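Side-chain contacts in RNase NGR3 (PDB 1VD3), which probably cleaves RNA as a secreted endonuclease of the RNase T2 family and binds 2'-UMP in its nucleotide pocket: residues D9-V14 and S105-R110; H43-N48 and F113-D118; E77-S82 and F119-N124; K149-G154 and P159-N164; L178-D181 and D186-D189. All coordinates share one frame; numbering follows the deposited sequence.

Contacts 1, 2 and 4 join one antiparallel sheet to a loop or helix, contact 3 is helix to helix, and contact 5 is a hairpin at the sheet. Along the chain, the segments of contacts 1, 2 and 3 interleave; contacts 4 and 5 follow in series. Helix 109-123 and its approach supply the second side of contacts 1 to 3. Contacts 1 and 2, on neighbouring strands, lie about 6 Å apart between centres; contacts 1 and 4 are farthest apart, about 21 Å. Strand 171-181, which carries contact 5, pairs with strand 10-16 of contact 1 and strand 160-165 of contact 4. Contacts 1 and 2 both carry 2'-UMP pocket residues; contacts 4 and 5 lie elsewhere.

Contact 1. Residues D9-V14 and S105-R110; sequences DFFYFV and SALGER
Ser105 OG is gripped twice. Ser105 OG accepts a hydrogen bond from Leu107 N at 3.1 Å, which closes an ST turn, and it is also hydrogen-bonded to Gly102 O. The hydroxyl lies between the backbone N and the carbonyl carbon (chi1 71°), where it can fold back to its own chain. CB of Ser105 touches Phe11. It sits at the ring edge, close to the ring plane, with CE2 of Phe11 3.6 Å from CB of Ser105. This joins strand 10-16 of the antiparallel sheet in the RNase T2 fold to the loop leading into helix 109-123. Leu107 adds a looser apolar touch: CD1 of Leu107 is 4.2 Å from CZ of Phe11 and approaches the ring obliquely. No hydrogen bond spans the two segments. Phe11 also packs on Leu45 and meets Phe8 edge-to-face. On the next strand position, Tyr12 belongs to the 2'-UMP pocket.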
# COMPACT_ATOMS: atom_id res chain seq x y z
N ASP A 9 12.33 -7.65 -11.81
CA ASP A 9 11.42 -7.49 -12.94
C ASP A 9 10.41 -6.35 -12.86
O ASP A 9 10.11 -5.73 -13.88
CB ASP A 9 10.68 -8.81 -13.18
CG ASP A 9 11.62 -9.96 -13.47
OD1 ASP A 9 11.35 -11.08 -12.99
OD2 ASP A 9 12.62 -9.74 -14.18
N PHE A 10 9.88 -6.09 -11.68
CA PHE A 10 8.90 -5.03 -11.50
C PHE A 10 8.69 -4.75 -10.01
O PHE A 10 9.25 -5.43 -9.16
CB PHE A 10 7.57 -5.46 -12.12
CG PHE A 10 6.94 -6.64 -11.43
CD1 PHE A 10 6.03 -6.47 -10.39
CD2 PHE A 10 7.30 -7.94 -11.79
CE1 PHE A 10 5.49 -7.56 -9.72
CE2 PHE A 10 6.76 -9.04 -11.12
CZ PHE A 10 5.85 -8.85 -10.09
N PHE A 11 7.87 -3.74 -9.72
CA PHE A 11 7.54 -3.39 -8.34
C PHE A 11 6.08 -3.67 -8.07
O PHE A 11 5.22 -3.43 -8.91
CB PHE A 11 7.66 -1.89 -8.06
CG PHE A 11 9.06 -1.37 -8.02
CD1 PHE A 11 9.60 -0.75 -9.14
CD2 PHE A 11 9.78 -1.38 -6.83
CE1 PHE A 11 10.85 -0.14 -9.07
CE2 PHE A 11 11.03 -0.78 -6.76
CZ PHE A 11 11.57 -0.15 -7.88
N TYR A 12 5.80 -4.14 -6.86
CA TYR A 12 4.42 -4.27 -6.43
C TYR A 12 4.30 -2.98 -5.62
O TYR A 12 5.13 -2.74 -4.74
CB TYR A 12 4.24 -5.45 -5.48
CG TYR A 12 3.79 -6.73 -6.13
CD1 TYR A 12 4.34 -7.95 -5.74
CD2 TYR A 12 2.80 -6.72 -7.11
CE1 TYR A 12 3.90 -9.14 -6.32
CE2 TYR A 12 2.36 -7.90 -7.69
CZ TYR A 12 2.91 -9.11 -7.28
OH TYR A 12 2.47 -10.28 -7.85
N PHE A 13 3.34 -2.12 -5.94
CA PHE A 13 3.14 -0.92 -5.15
C PHE A 13 1.90 -1.28 -4.32
O PHE A 13 0.81 -1.47 -4.87
CB PHE A 13 2.87 0.32 -6.02
CG PHE A 13 2.53 1.55 -5.22
CD1 PHE A 13 3.34 1.97 -4.17
CD2 PHE A 13 1.38 2.28 -5.51
CE1 PHE A 13 3.02 3.10 -3.43
CE2 PHE A 13 1.05 3.42 -4.77
CZ PHE A 13 1.87 3.83 -3.73
N VAL A 14 2.11 -1.41 -3.02
CA VAL A 14 1.06 -1.83 -2.11
C VAL A 14 0.52 -0.72 -1.21
O VAL A 14 1.27 -0.09 -0.46
CB VAL A 14 1.56 -2.98 -1.20
CG1 VAL A 14 0.40 -3.63 -0.46
CG2 VAL A 14 2.33 -4.02 -2.05
N SER A 105 15.78 -1.98 -4.61
CA SER A 105 15.12 -1.25 -5.70
C SER A 105 16.00 -0.53 -6.70
O SER A 105 15.50 -0.06 -7.71
CB SER A 105 14.16 -0.22 -5.11
OG SER A 105 14.89 0.84 -4.52
N ALA A 106 17.30 -0.42 -6.41
CA ALA A 106 18.22 0.30 -7.29
C ALA A 106 17.97 1.80 -7.20
O ALA A 106 18.61 2.59 -7.89
CB ALA A 106 18.05 -0.17 -8.75
N LEU A 107 17.05 2.20 -6.33
CA LEU A 107 16.73 3.61 -6.14
C LEU A 107 17.46 4.18 -4.93
O LEU A 107 17.70 3.47 -3.96
CB LEU A 107 15.23 3.80 -5.92
CG LEU A 107 14.26 3.43 -7.04
CD1 LEU A 107 12.83 3.61 -6.54
CD2 LEU A 107 14.51 4.30 -8.26
N GLY A 108 17.79 5.47 -5.00
CA GLY A 108 18.44 6.13 -3.89
C GLY A 108 17.37 6.23 -2.82
O GLY A 108 16.18 6.11 -3.14
N GLU A 109 17.75 6.47 -1.58
CA GLU A 109 16.77 6.55 -0.51
C GLU A 109 15.65 7.57 -0.74
O GLU A 109 14.47 7.25 -0.61
CB GLU A 109 17.45 6.84 0.83
CG GLU A 109 16.50 6.80 2.00
CD GLU A 109 17.14 7.22 3.31
OE1 GLU A 109 18.09 6.54 3.75
OE2 GLU A 109 16.69 8.23 3.88
N ARG A 110 16.01 8.80 -1.10
CA ARG A 110 14.98 9.80 -1.32
C ARG A 110 14.10 9.47 -2.53
O ARG A 110 12.89 9.71 -2.51
CB ARG A 110 15.61 11.19 -1.49
CG ARG A 110 14.59 12.30 -1.52
CD ARG A 110 15.24 13.67 -1.70
NE ARG A 110 14.22 14.71 -1.84
CZ ARG A 110 13.64 15.34 -0.83
NH1 ARG A 110 13.97 15.06 0.43
NH2 ARG A 110 12.71 16.25 -1.08

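Contact 2. Residues H43-N48 and F113-D118; sequences HGLWPN and FQAALD. With U2P (phosphoric acid mono-[2-(2,4-dioxo-3,4-dihydro-2H-pyrimidin-1-yl)-4-hydroxy-5-hydroxymethyl-tetrahydro-furan-3-yl] ester), chain B.
His43 bonds the ligand: NE2 of His43 donates to O3P of U2P at 2.9 Å, with a bent N-H...O angle of 142°, and the oxygen lies near the ring plane. The other ring nitrogen, ND1, is hydrogen-bonded to Gln175 OE1, which fixes the rotation of the ring. His43 is one of the predicted active-site residues, with Glu97 and His101. A classic beta bulge sets His43 and Gly44 opposite Val14. Residues 43-47 read HGLWP, a signature sequence of the RNase T2 family. Leu45 turns from the strand the opposite way to Trp46, toward helix 109-123. Its CG is anti to the backbone N (chi1 180°), and CD2 of Leu45 reaches 4.0 Å from CB of Ala115. The same methyl lies 4.3 Å from Ala116 N. These small alanines let strand and helix come close, with CA of Leu45 and CA of Ala116 6.2 Å apart. Trp46 holds the nucleotide: the uracil lies over one indole face, with CE3 of Trp46 3.5 Å from N3 of U2P. The indole edge, at CZ2, points at a face of the His43 ring. Trp46 NE1 is hydrogen-bonded to Glu97. Pro47 packs on Phe11 and His101, and Asn48 also belongs to the pocket.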
# COMPACT_ATOMS: atom_id res chain seq x y z
N HIS A 43 1.77 1.00 2.01
CA HIS A 43 2.30 -0.08 2.85
C HIS A 43 3.76 -0.16 2.40
O HIS A 43 4.67 -0.11 3.22
CB HIS A 43 1.60 -1.43 2.60
CG HIS A 43 2.25 -2.59 3.30
ND1 HIS A 43 1.56 -3.74 3.63
CD2 HIS A 43 3.52 -2.78 3.73
CE1 HIS A 43 2.38 -4.58 4.23
NE2 HIS A 43 3.58 -4.03 4.30
N GLY A 44 3.96 -0.28 1.09
CA GLY A 44 5.32 -0.35 0.58
C GLY A 44 5.46 -0.45 -0.93
O GLY A 44 4.49 -0.66 -1.64
N LEU A 45 6.69 -0.28 -1.41
CA LEU A 45 7.02 -0.38 -2.83
C LEU A 45 8.02 -1.54 -2.86
O LEU A 45 9.15 -1.40 -2.37
CB LEU A 45 7.68 0.92 -3.31
CG LEU A 45 8.11 1.01 -4.78
CD1 LEU A 45 6.92 0.73 -5.69
CD2 LEU A 45 8.68 2.40 -5.04
N TRP A 46 7.60 -2.67 -3.41
CA TRP A 46 8.42 -3.87 -3.40
C TRP A 46 9.00 -4.41 -4.71
O TRP A 46 8.26 -4.76 -5.62
CB TRP A 46 7.66 -5.04 -2.78
CG TRP A 46 6.91 -4.78 -1.50
CD1 TRP A 46 7.24 -3.90 -0.51
CD2 TRP A 46 5.77 -5.51 -1.03
NE1 TRP A 46 6.36 -4.04 0.55
CE2 TRP A 46 5.45 -5.02 0.25
CE3 TRP A 46 4.98 -6.53 -1.58
CZ2 TRP A 46 4.38 -5.51 1.00
CZ3 TRP A 46 3.91 -7.03 -0.83
CH2 TRP A 46 3.62 -6.51 0.44
N PRO A 47 10.34 -4.50 -4.79
CA PRO A 47 10.98 -5.04 -6.00
C PRO A 47 10.57 -6.52 -6.02
O PRO A 47 10.62 -7.18 -4.99
CB PRO A 47 12.46 -4.86 -5.70
CG PRO A 47 12.49 -3.63 -4.84
CD PRO A 47 11.32 -3.87 -3.91
N ASN A 48 10.16 -7.03 -7.18
CA ASN A 48 9.72 -8.43 -7.28
C ASN A 48 10.22 -9.10 -8.56
O ASN A 48 10.66 -8.44 -9.50
CB ASN A 48 8.19 -8.47 -7.25
CG ASN A 48 7.64 -9.78 -6.70
OD1 ASN A 48 7.65 -10.81 -7.38
ND2 ASN A 48 7.15 -9.75 -5.47
N PHE A 113 11.41 6.79 -1.51
CA PHE A 113 10.25 7.31 -0.81
C PHE A 113 9.42 8.27 -1.65
O PHE A 113 8.19 8.27 -1.58
CB PHE A 113 10.69 7.94 0.52
CG PHE A 113 11.11 6.93 1.54
CD1 PHE A 113 12.44 6.56 1.67
CD2 PHE A 113 10.16 6.29 2.32
CE1 PHE A 113 12.82 5.56 2.57
CE2 PHE A 113 10.52 5.29 3.23
CZ PHE A 113 11.86 4.92 3.35
N GLN A 114 10.08 9.08 -2.47
CA GLN A 114 9.35 10.02 -3.32
C GLN A 114 8.51 9.25 -4.33
O GLN A 114 7.38 9.61 -4.62
CB GLN A 114 10.33 10.93 -4.07
CG GLN A 114 9.66 12.04 -4.86
CD GLN A 114 9.03 13.08 -3.96
OE1 GLN A 114 9.73 13.77 -3.21
NE2 GLN A 114 7.71 13.21 -4.02
N ALA A 115 9.07 8.16 -4.86
CA ALA A 115 8.36 7.33 -5.81
C ALA A 115 7.06 6.81 -5.18
O ALA A 115 6.00 6.89 -5.78
CB ALA A 115 9.24 6.15 -6.24
N ALA A 116 7.17 6.27 -3.97
CA ALA A 116 6.00 5.74 -3.27
C ALA A 116 4.95 6.83 -3.12
O ALA A 116 3.76 6.61 -3.39
CB ALA A 116 6.41 5.21 -1.90
N LEU A 117 5.38 8.00 -2.67
CA LEU A 117 4.47 9.13 -2.48
C LEU A 117 3.84 9.53 -3.82
O LEU A 117 2.63 9.78 -3.88
CB LEU A 117 5.22 10.32 -1.87
CG LEU A 117 5.75 10.13 -0.45
CD1 LEU A 117 6.60 11.32 -0.05
CD2 LEU A 117 4.58 9.95 0.52
N ASP A 118 4.64 9.58 -4.87
CA ASP A 118 4.14 9.96 -6.19
C ASP A 118 3.12 8.96 -6.73
O ASP A 118 2.08 9.35 -7.27
CB ASP A 118 5.28 10.09 -7.20
CG ASP A 118 6.11 11.34 -6.99
OD1 ASP A 118 5.68 12.23 -6.22
OD2 ASP A 118 7.19 11.45 -7.60
O5' U2P B . 1.44 -10.66 4.42
C5' U2P B . 2.71 -11.01 3.84
C4' U2P B . 3.79 -10.01 4.29
O4' U2P B . 5.10 -10.38 3.65
C1' U2P B . 5.73 -9.33 2.75
N1 U2P B . 5.87 -9.68 1.27
C6 U2P B . 4.81 -10.39 0.77
C5 U2P B . 4.64 -10.61 -0.63
C4 U2P B . 5.67 -10.07 -1.54
O4 U2P B . 5.55 -10.12 -2.76
N3 U2P B . 6.81 -9.49 -0.92
C2 U2P B . 6.99 -9.28 0.47
O2 U2P B . 8.03 -8.81 0.89
C2' U2P B . 4.96 -8.08 3.24
O2' U2P B . 5.55 -7.49 4.44
P U2P B . 6.82 -6.56 4.52
O1P U2P B . 7.58 -6.08 5.64
O2P U2P B . 7.67 -6.80 3.31
O3P U2P B . 6.21 -5.28 4.21
C3' U2P B . 3.58 -8.61 3.65
O3' U2P B . 3.01 -7.69 4.65

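Contact 3. Residues E77-S82 and F119-N124; sequences EKNWPS and FRKKSN
The Asn79 amide lies stacked on the Arg120 guanidinium, their planes only 16° apart. OD1 of Asn79 sits over one face of the guanidinium, 3.3 Å above its plane and offset toward the rim. OD1 is 3.5 Å from NH2 of Arg120, but the angle is poor and this is not a hydrogen bond. CG of Asn79 lies 3.6 Å from NE of Arg120, so the inner part of the amide covers that nitrogen. NE is buried here and has no polar partner in the model. The two side chains cross at about a right angle. The arginine chain bends at chi3 (69°), which turns the flat group across the amide. Its NH1 forms a salt bridge with Asp39. Lys121 borders the stack loosely, with NZ 4.2 Å from ND2 of Asn79. The contact joins the last residue of helix 73-79 to the C-terminal part of helix 109-123. Arg120 also packs on Phe13 and Gln15 of strand 10-16 and on Ile42 of strand 41-48.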
# COMPACT_ATOMS: atom_id res chain seq x y z
N GLU A 77 4.14 10.82 7.47
CA GLU A 77 3.43 10.50 8.70
C GLU A 77 1.95 10.38 8.39
O GLU A 77 1.22 9.67 9.08
CB GLU A 77 3.65 11.58 9.76
CG GLU A 77 5.10 11.77 10.15
CD GLU A 77 5.28 12.77 11.27
OE1 GLU A 77 4.70 13.87 11.19
OE2 GLU A 77 6.01 12.46 12.23
N LYS A 78 1.50 11.06 7.34
CA LYS A 78 0.09 11.02 6.97
C LYS A 78 -0.26 10.08 5.83
O LYS A 78 -1.38 9.58 5.77
CB LYS A 78 -0.40 12.43 6.63
CG LYS A 78 -0.52 13.35 7.84
CD LYS A 78 -1.34 14.59 7.51
CE LYS A 78 -1.50 15.48 8.74
NZ LYS A 78 -2.39 16.65 8.46
N ASN A 79 0.68 9.82 4.93
CA ASN A 79 0.41 8.95 3.79
C ASN A 79 1.07 7.57 3.89
O ASN A 79 0.80 6.70 3.06
CB ASN A 79 0.84 9.62 2.48
CG ASN A 79 0.05 10.88 2.19
OD1 ASN A 79 -1.16 10.94 2.41
ND2 ASN A 79 0.73 11.89 1.67
N TRP A 80 1.93 7.40 4.88
CA TRP A 80 2.64 6.13 5.08
C TRP A 80 2.79 5.88 6.58
O TRP A 80 3.89 5.60 7.07
CB TRP A 80 4.02 6.21 4.44
CG TRP A 80 4.66 4.87 4.20
CD1 TRP A 80 4.44 3.71 4.89
CD2 TRP A 80 5.64 4.57 3.20
NE1 TRP A 80 5.23 2.70 4.37
CE2 TRP A 80 5.97 3.21 3.34
CE3 TRP A 80 6.26 5.32 2.19
CZ2 TRP A 80 6.91 2.58 2.51
CZ3 TRP A 80 7.20 4.70 1.37
CH2 TRP A 80 7.51 3.33 1.54
N PRO A 81 1.68 5.96 7.33
CA PRO A 81 1.73 5.74 8.77
C PRO A 81 1.92 4.29 9.19
O PRO A 81 1.69 3.37 8.41
CB PRO A 81 0.37 6.26 9.22
CG PRO A 81 -0.52 5.78 8.11
CD PRO A 81 0.29 6.15 6.87
N SER A 82 2.37 4.10 10.43
CA SER A 82 2.52 2.77 10.98
C SER A 82 1.33 2.62 11.91
O SER A 82 1.10 3.46 12.77
CB SER A 82 3.81 2.63 11.78
OG SER A 82 3.83 1.37 12.44
N PHE A 119 3.41 7.67 -6.61
CA PHE A 119 2.48 6.68 -7.12
C PHE A 119 1.20 6.58 -6.31
O PHE A 119 0.15 6.21 -6.84
CB PHE A 119 3.16 5.32 -7.24
CG PHE A 119 4.10 5.24 -8.41
CD1 PHE A 119 5.48 5.23 -8.23
CD2 PHE A 119 3.60 5.24 -9.71
CE1 PHE A 119 6.34 5.23 -9.32
CE2 PHE A 119 4.45 5.24 -10.81
CZ PHE A 119 5.83 5.23 -10.61
N ARG A 120 1.26 6.93 -5.02
CA ARG A 120 0.04 6.89 -4.22
C ARG A 120 -0.87 7.99 -4.78
O ARG A 120 -2.07 7.79 -4.98
CB ARG A 120 0.33 7.18 -2.74
CG ARG A 120 -0.85 6.85 -1.83
CD ARG A 120 -0.75 7.56 -0.49
NE ARG A 120 -0.95 8.99 -0.65
CZ ARG A 120 -2.14 9.58 -0.72
NH1 ARG A 120 -3.26 8.87 -0.63
NH2 ARG A 120 -2.22 10.89 -0.91
N LYS A 121 -0.29 9.15 -5.04
CA LYS A 121 -1.05 10.28 -5.57
C LYS A 121 -1.58 9.98 -6.97
O LYS A 121 -2.74 10.25 -7.27
CB LYS A 121 -0.19 11.54 -5.59
CG LYS A 121 0.27 12.00 -4.21
CD LYS A 121 1.12 13.27 -4.29
CE LYS A 121 1.49 13.78 -2.90
NZ LYS A 121 2.31 12.80 -2.13
N LYS A 122 -0.73 9.43 -7.82
CA LYS A 122 -1.13 9.10 -9.18
C LYS A 122 -2.26 8.07 -9.22
O LYS A 122 -3.20 8.22 -10.00
CB LYS A 122 0.07 8.57 -9.97
CG LYS A 122 1.17 9.59 -10.18
CD LYS A 122 2.38 8.97 -10.86
CE LYS A 122 3.51 9.97 -11.01
NZ LYS A 122 4.73 9.35 -11.62
N SER A 123 -2.17 7.04 -8.38
CA SER A 123 -3.19 6.01 -8.36
C SER A 123 -4.53 6.57 -7.91
O SER A 123 -5.58 6.06 -8.28
CB SER A 123 -2.77 4.83 -7.48
OG SER A 123 -2.65 5.21 -6.12
N ASN A 124 -4.49 7.62 -7.09
CA ASN A 124 -5.70 8.31 -6.63
C ASN A 124 -6.87 7.35 -6.38
O ASN A 124 -7.97 7.56 -6.90
CB ASN A 124 -6.07 9.34 -7.71
CG ASN A 124 -6.97 10.44 -7.20
OD1 ASN A 124 -6.74 10.99 -6.12
ND2 ASN A 124 -7.98 10.79 -7.99

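Contact 4. Residues K149-G154 and P159-N164; sequences KAIEEG and PYIECN
Ile151 and Pro159 carry the contact, and their side chains cross obliquely. They join helix 144-155 to the start of strand 160-165, a helix running into a strand of the antiparallel sheet through a short connection. Four residues separate the two segments. In the first shell, CG2 of Ile151 lies 3.6 Å from CG of Pro159. CB of Ile151 is nearly as close, 3.8 Å from the same ring carbon. The branch that does the touching, CG2, is anti to the backbone N, while CG1 stands beside that N (chi1 -67°). The CG1 arm is extended and sends CD1 on toward the strand. Glu152 contributes its backbone and CB rather than its carboxylate: N of Glu152 is 4.1 Å from CD of Pro159. No hydrogen bond crosses, so the contact rests on apolar fit.

Outside this shell, Ile151 packs on Leu125 and Leu129 of helix 125-131, and Pro159 touches Val176 and Leu178 of strand 171-181, the neighbouring strand of the sheet. Backbone hydrogen bonds of Tyr160 and Glu162 pair the strand with 171-181, and farther along Cys163 is disulfide-bonded to Cys199. Ile161 packs against Leu144 and Lys148 of the same helix as Ile151, and CD1 of Ile161 stands 4.2 Å from CD1 of Ile151.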
# COMPACT_ATOMS: atom_id res chain seq x y z
N LYS A 149 -12.87 -2.48 -11.28
CA LYS A 149 -13.05 -1.73 -12.51
C LYS A 149 -12.89 -0.23 -12.30
O LYS A 149 -12.33 0.47 -13.15
CB LYS A 149 -14.43 -2.00 -13.12
CG LYS A 149 -14.61 -3.41 -13.65
CD LYS A 149 -15.93 -3.54 -14.39
CE LYS A 149 -16.16 -4.96 -14.89
NZ LYS A 149 -16.27 -5.93 -13.76
N ALA A 150 -13.38 0.26 -11.17
CA ALA A 150 -13.27 1.68 -10.86
C ALA A 150 -11.81 2.11 -10.75
O ALA A 150 -11.42 3.17 -11.24
CB ALA A 150 -14.00 1.99 -9.56
N ILE A 151 -11.00 1.28 -10.10
CA ILE A 151 -9.59 1.58 -9.95
C ILE A 151 -8.91 1.44 -11.31
O ILE A 151 -8.08 2.27 -11.70
CB ILE A 151 -8.91 0.61 -8.95
CG1 ILE A 151 -9.47 0.86 -7.54
CG2 ILE A 151 -7.39 0.79 -8.98
CD1 ILE A 151 -9.00 -0.11 -6.49
N GLU A 152 -9.28 0.39 -12.04
CA GLU A 152 -8.72 0.12 -13.35
C GLU A 152 -8.94 1.29 -14.31
O GLU A 152 -8.03 1.66 -15.06
CB GLU A 152 -9.33 -1.16 -13.91
CG GLU A 152 -8.78 -1.60 -15.25
CD GLU A 152 -9.22 -3.01 -15.61
OE1 GLU A 152 -10.44 -3.29 -15.53
OE2 GLU A 152 -8.36 -3.83 -15.98
N GLU A 153 -10.13 1.88 -14.29
CA GLU A 153 -10.40 3.00 -15.19
C GLU A 153 -9.54 4.21 -14.84
O GLU A 153 -9.04 4.90 -15.73
CB GLU A 153 -11.87 3.40 -15.15
CG GLU A 153 -12.20 4.50 -16.15
CD GLU A 153 -13.64 4.97 -16.10
OE1 GLU A 153 -14.04 5.56 -15.07
OE2 GLU A 153 -14.37 4.74 -17.09
N GLY A 154 -9.37 4.45 -13.54
CA GLY A 154 -8.58 5.59 -13.10
C GLY A 154 -7.08 5.43 -13.20
O GLY A 154 -6.35 6.41 -13.34
N PRO A 159 -5.95 -3.64 -10.71
CA PRO A 159 -5.31 -3.86 -9.41
C PRO A 159 -5.63 -5.26 -8.91
O PRO A 159 -6.50 -5.94 -9.45
CB PRO A 159 -5.96 -2.80 -8.54
CG PRO A 159 -7.37 -2.83 -9.04
CD PRO A 159 -7.18 -2.84 -10.55
N TYR A 160 -4.91 -5.68 -7.88
CA TYR A 160 -5.15 -6.96 -7.23
C TYR A 160 -5.64 -6.54 -5.86
O TYR A 160 -5.00 -5.73 -5.20
CB TYR A 160 -3.86 -7.77 -7.09
CG TYR A 160 -3.99 -8.93 -6.13
CD1 TYR A 160 -4.60 -10.12 -6.51
CD2 TYR A 160 -3.51 -8.82 -4.82
CE1 TYR A 160 -4.72 -11.18 -5.61
CE2 TYR A 160 -3.63 -9.87 -3.92
CZ TYR A 160 -4.24 -11.05 -4.31
OH TYR A 160 -4.33 -12.08 -3.42
N ILE A 161 -6.78 -7.09 -5.43
CA ILE A 161 -7.34 -6.72 -4.13
C ILE A 161 -7.14 -7.80 -3.09
O ILE A 161 -7.47 -8.97 -3.31
CB ILE A 161 -8.86 -6.45 -4.22
CG1 ILE A 161 -9.16 -5.42 -5.31
CG2 ILE A 161 -9.37 -5.97 -2.88
CD1 ILE A 161 -8.55 -4.06 -5.08
N GLU A 162 -6.59 -7.41 -1.94
CA GLU A 162 -6.39 -8.33 -0.84
C GLU A 162 -7.44 -7.96 0.19
O GLU A 162 -7.60 -6.79 0.52
CB GLU A 162 -5.00 -8.16 -0.23
CG GLU A 162 -4.73 -9.13 0.91
CD GLU A 162 -3.39 -8.89 1.56
OE1 GLU A 162 -2.59 -8.11 1.00
OE2 GLU A 162 -3.14 -9.49 2.62
N CYS A 163 -8.16 -8.96 0.68
CA CYS A 163 -9.21 -8.73 1.68
C CYS A 163 -8.90 -9.45 2.97
O CYS A 163 -8.23 -10.48 2.98
CB CYS A 163 -10.56 -9.24 1.16
SG CYS A 163 -11.16 -8.38 -0.32
N ASN A 164 -9.39 -8.89 4.08
CA ASN A 164 -9.25 -9.54 5.37
C ASN A 164 -10.64 -9.49 6.00
O ASN A 164 -11.61 -9.12 5.32
CB ASN A 164 -8.18 -8.86 6.26
CG ASN A 164 -8.54 -7.45 6.68
OD1 ASN A 164 -7.93 -6.90 7.60
ND2 ASN A 164 -9.51 -6.85 6.00

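Contact 5. Residues L178-D181 and D186-D189; sequences LCVD and DFID
Phe187 fits its ring beside Leu178 and Val180, two bumps on the same side of their strand. CG2 of Val180 is 3.7 Å from CD2 of Phe187, and CD1 of Leu178 is 4.0 Å from CE2 of that ring. Both methyls approach obliquely. The carbonyl O of Cys179 lies at the ring edge, in its plane. The Ile188 side chain fits against Cys179 and Asp181. Its CG1 stands between the backbone N and the carbonyl carbon (chi1 56°), near CB of Cys179, while CG2 of Ile188 reaches 3.7 Å from CB of Asp181. The two segments form a small beta hairpin at the end of strand 171-181. Val180 and Phe187 are a non-hydrogen-bonded pair whose side chains diverge, with their CA atoms 4.2 Å apart. Ile188 N donates to Cys179 O. Asp181 N bonds to Asp186 O at 3.0 Å. Toward the turn, Asp181 OD1 accepts from Asp186 N at 2.9 Å and also from Thr185 N, while OD2 pairs with Thr183. A water takes the N-H of Cys179 and donates to Ile188 O, bridging where the strands splay. Phe187 meets Phe119 edge-to-face, and Cys179 is disulfide-bonded to Cys190.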
# COMPACT_ATOMS: atom_id res chain seq x y z
N LEU A 178 -0.78 -2.72 -7.16
CA LEU A 178 -0.65 -2.23 -8.53
C LEU A 178 0.81 -2.47 -8.87
O LEU A 178 1.65 -2.53 -7.97
CB LEU A 178 -0.99 -0.74 -8.62
CG LEU A 178 -2.48 -0.38 -8.53
CD1 LEU A 178 -2.64 1.12 -8.43
CD2 LEU A 178 -3.21 -0.92 -9.75
N CYS A 179 1.13 -2.61 -10.15
CA CYS A 179 2.51 -2.84 -10.54
C CYS A 179 3.13 -1.62 -11.20
O CYS A 179 2.46 -0.87 -11.90
CB CYS A 179 2.61 -4.06 -11.46
SG CYS A 179 2.28 -5.57 -10.51
N VAL A 180 4.42 -1.42 -10.93
CA VAL A 180 5.18 -0.30 -11.47
C VAL A 180 6.41 -0.89 -12.16
O VAL A 180 6.97 -1.88 -11.68
CB VAL A 180 5.62 0.67 -10.34
CG1 VAL A 180 6.52 1.76 -10.89
CG2 VAL A 180 4.39 1.28 -9.68
N ASP A 181 6.83 -0.31 -13.28
CA ASP A 181 8.00 -0.85 -13.98
C ASP A 181 9.26 -0.71 -13.14
O ASP A 181 9.34 0.12 -12.23
CB ASP A 181 8.20 -0.16 -15.33
CG ASP A 181 8.88 1.18 -15.20
OD1 ASP A 181 8.24 2.13 -14.72
OD2 ASP A 181 10.06 1.27 -15.58
N ASP A 186 6.45 4.37 -14.39
CA ASP A 186 4.99 4.38 -14.46
C ASP A 186 4.35 3.03 -14.11
O ASP A 186 5.03 2.02 -13.94
CB ASP A 186 4.57 4.82 -15.87
CG ASP A 186 3.07 4.92 -16.04
OD1 ASP A 186 2.39 5.44 -15.12
OD2 ASP A 186 2.56 4.48 -17.09
N PHE A 187 3.03 3.04 -14.00
CA PHE A 187 2.29 1.82 -13.70
C PHE A 187 2.33 0.95 -14.95
O PHE A 187 2.35 1.46 -16.07
CB PHE A 187 0.83 2.14 -13.35
CG PHE A 187 0.65 2.78 -12.01
CD1 PHE A 187 0.07 4.05 -11.89
CD2 PHE A 187 1.03 2.12 -10.85
CE1 PHE A 187 -0.13 4.64 -10.65
CE2 PHE A 187 0.84 2.70 -9.59
CZ PHE A 187 0.26 3.96 -9.49
N ILE A 188 2.33 -0.36 -14.75
CA ILE A 188 2.34 -1.31 -15.85
C ILE A 188 1.36 -2.41 -15.51
O ILE A 188 0.85 -2.46 -14.39
CB ILE A 188 3.73 -1.96 -16.02
CG1 ILE A 188 4.16 -2.62 -14.71
CG2 ILE A 188 4.74 -0.94 -16.48
CD1 ILE A 188 5.36 -3.53 -14.84
N ASP A 189 1.07 -3.29 -16.46
CA ASP A 189 0.17 -4.40 -16.18
C ASP A 189 1.01 -5.37 -15.35
O ASP A 189 2.17 -5.62 -15.67
CB ASP A 189 -0.31 -5.07 -17.47
CG ASP A 189 -1.16 -4.16 -18.33
OD1 ASP A 189 -2.10 -3.54 -17.79
OD2 ASP A 189 -0.90 -4.07 -19.55
O HOH W 1 -0.84 -2.40 -12.12